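Local coordinates for protein lipolytic enzyme, G-D-S-L family (Bacteroides thetaiotaomicron, PDB 7BR2) that metabolises the drug diltiazem in the gut as an SGNH-family (GDSL-type) serine esterase, and may also have lysophospholipase activity, at residues S138-E142 / F152-E157. Numbering follows the deposited sequence.
Sequences SPYDE and FKKKNE
In the SGNH-hydrolase fold of this esterase, the loop leaving parallel strand 131-136 meets the start of helix 155-173. Residues 138-142 run extended as far as Asp141, so Tyr140 and Glu142 point toward the helix start while Asp141 points away, its OD2 hydrogen-bonded to Thr199 OG1. Opposite, Phe152-Lys155 form a type II beta turn, closed by Lys155 N to Phe152 O at 3.3 Å, with Lys154, at the N-cap position, taking the positive phi (68/17) that the third residue of such a turn requires. Tyr140 and Asn156 set the register, CA to CA 5.3 Å. A helix's first turn has amides without intrahelical acceptors, and Glu142, m at chi1 and t at chi2, brings a carboxylate there: OE2 accepts from Asn156 N at 2.8 Å. It is equally near Lys155 N, an amide already spent on Phe152 O, at too poor an angle to bond. Asn156 (chi1 t) suits its place by offering both an acceptor and a donor: OD1 receives Tyr140 N at 3.1 Å, and ND2 donates to Asn181 OD1. The Tyr140 side chain, t at chi1, lies near, without touching, the putative Ser28-Asp204-His207 triad. Lys155 CD sits 3.7 Å from the centroid of the Tyr140 ring, over one face, a CH-pi contact; the long lysine carries NZ onward to Ser92 OG and the carbonyls of Met89 and Gly93. At the phenol's tip, Tyr140 OH accepts the nearly linear hydrogen bond from Phe152 N, 3.0 Å long at 171°.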
loop_
_atom_site.group_PDB
_atom_site.type_symbol
_atom_site.label_atom_id
_atom_site.label_comp_id
_atom_site.label_asym_id
_atom_site.label_seq_id
_atom_site.Cartn_x
_atom_site.Cartn_y
_atom_site.Cartn_z
ATOM N N SER A 138 -10.467 2.928 -5.445
ATOM C CA SER A 138 -10.501 1.746 -6.282
ATOM C C SER A 138 -11.948 1.443 -6.693
ATOM O O SER A 138 -12.893 1.840 -6.012
ATOM C CB SER A 138 -9.875 0.564 -5.531
ATOM O OG SER A 138 -10.450 0.398 -4.247
ATOM N N PRO A 139 -12.150 0.726 -7.797
ATOM C CA PRO A 139 -13.488 0.647 -8.389
ATOM C C PRO A 139 -14.318 -0.531 -7.894
ATOM O O PRO A 139 -13.811 -1.498 -7.325
ATOM C CB PRO A 139 -13.174 0.484 -9.882
ATOM C CG PRO A 139 -11.924 -0.376 -9.874
ATOM C CD PRO A 139 -11.144 0.032 -8.632
ATOM N N TYR A 140 -15.626 -0.421 -8.123
ATOM C CA TYR A 140 -16.512 -1.578 -8.061
ATOM C C TYR A 140 -16.439 -2.311 -9.398
ATOM O O TYR A 140 -16.757 -1.734 -10.446
ATOM C CB TYR A 140 -17.945 -1.153 -7.755
ATOM C CG TYR A 140 -18.920 -2.309 -7.709
ATOM C CD1 TYR A 140 -19.018 -3.124 -6.589
ATOM C CD2 TYR A 140 -19.730 -2.600 -8.799
ATOM C CE1 TYR A 140 -19.904 -4.190 -6.550
ATOM C CE2 TYR A 140 -20.626 -3.671 -8.768
ATOM C CZ TYR A 140 -20.706 -4.460 -7.644
ATOM O OH TYR A 140 -21.594 -5.518 -7.612
ATOM N N ASP A 141 -15.997 -3.567 -9.377
ATOM C CA ASP A 141 -15.744 -4.300 -10.619
ATOM C C ASP A 141 -17.053 -4.866 -11.160
ATOM O O ASP A 141 -17.518 -5.917 -10.720
ATOM C CB ASP A 141 -14.744 -5.419 -10.387
ATOM C CG ASP A 141 -14.282 -6.049 -11.679
ATOM O OD1 ASP A 141 -14.835 -5.706 -12.752
ATOM O OD2 ASP A 141 -13.390 -6.916 -11.612
ATOM N N GLU A 142 -17.609 -4.205 -12.173
ATOM C CA GLU A 142 -18.881 -4.596 -12.772
ATOM C C GLU A 142 -18.753 -5.669 -13.847
ATOM O O GLU A 142 -19.748 -6.328 -14.161
ATOM C CB GLU A 142 -19.529 -3.359 -13.403
ATOM C CG GLU A 142 -19.910 -2.263 -12.434
ATOM C CD GLU A 142 -20.397 -1.002 -13.145
ATOM O OE1 GLU A 142 -20.386 -0.971 -14.397
ATOM O OE2 GLU A 142 -20.896 -0.089 -12.460
ATOM N N PHE A 152 -24.079 -5.022 -9.123
ATOM C CA PHE A 152 -24.863 -3.801 -8.945
ATOM C C PHE A 152 -24.614 -2.901 -10.151
ATOM O O PHE A 152 -23.582 -2.237 -10.244
ATOM C CB PHE A 152 -24.523 -3.123 -7.619
ATOM C CG PHE A 152 -24.708 -4.020 -6.417
ATOM C CD1 PHE A 152 -25.945 -4.595 -6.150
ATOM C CD2 PHE A 152 -23.649 -4.322 -5.581
ATOM C CE1 PHE A 152 -26.125 -5.431 -5.058
ATOM C CE2 PHE A 152 -23.828 -5.166 -4.486
ATOM C CZ PHE A 152 -25.065 -5.719 -4.231
ATOM N N LYS A 153 -25.575 -2.874 -11.079
ATOM C CA LYS A 153 -25.331 -2.321 -12.406
ATOM C C LYS A 153 -25.098 -0.817 -12.352
ATOM O O LYS A 153 -25.893 -0.068 -11.774
ATOM C CB LYS A 153 -26.506 -2.648 -13.338
ATOM C CG LYS A 153 -26.565 -4.106 -13.764
ATOM C CD LYS A 153 -27.679 -4.403 -14.764
ATOM C CE LYS A 153 -28.962 -4.911 -14.126
ATOM N NZ LYS A 153 -29.835 -3.842 -13.600
ATOM N N LYS A 154 -24.004 -0.388 -12.976
ATOM C CA LYS A 154 -23.627 1.013 -13.141
ATOM C C LYS A 154 -23.242 1.709 -11.832
ATOM O O LYS A 154 -23.154 2.943 -11.783
ATOM C CB LYS A 154 -24.714 1.790 -13.888
ATOM C CG LYS A 154 -24.886 1.283 -15.320
ATOM C CD LYS A 154 -23.578 1.578 -16.049
ATOM C CE LYS A 154 -23.562 1.180 -17.509
ATOM N NZ LYS A 154 -22.221 1.453 -18.101
ATOM N N LYS A 155 -22.953 0.932 -10.787
ATOM C CA LYS A 155 -22.537 1.504 -9.511
ATOM C C LYS A 155 -21.197 2.233 -9.645
ATOM O O LYS A 155 -21.009 3.338 -9.096
ATOM C CB LYS A 155 -22.500 0.383 -8.464
ATOM C CG LYS A 155 -21.614 0.604 -7.259
ATOM C CD LYS A 155 -21.766 -0.532 -6.256
ATOM C CE LYS A 155 -20.820 -0.377 -5.066
ATOM N NZ LYS A 155 -21.126 0.810 -4.230
ATOM N N ASN A 156 -20.274 1.670 -10.424
ATOM C CA ASN A 156 -18.996 2.343 -10.589
ATOM C C ASN A 156 -19.121 3.665 -11.337
ATOM O O ASN A 156 -18.215 4.497 -11.238
ATOM C CB ASN A 156 -17.985 1.462 -11.310
ATOM C CG ASN A 156 -16.576 1.933 -11.083
ATOM O OD1 ASN A 156 -16.158 2.093 -9.942
ATOM N ND2 ASN A 156 -15.852 2.217 -12.160
ATOM N N GLU A 157 -20.221 3.898 -12.058
ATOM C CA GLU A 157 -20.390 5.192 -12.719
ATOM C C GLU A 157 -20.698 6.295 -11.711
ATOM O O GLU A 157 -20.192 7.418 -11.833
ATOM C CB GLU A 157 -21.483 5.101 -13.786
ATOM C CG GLU A 157 -21.279 3.948 -14.782
ATOM C CD GLU A 157 -19.877 3.901 -15.395
ATOM O OE1 GLU A 157 -19.355 4.963 -15.793
ATOM O OE2 GLU A 157 -19.295 2.792 -15.475
#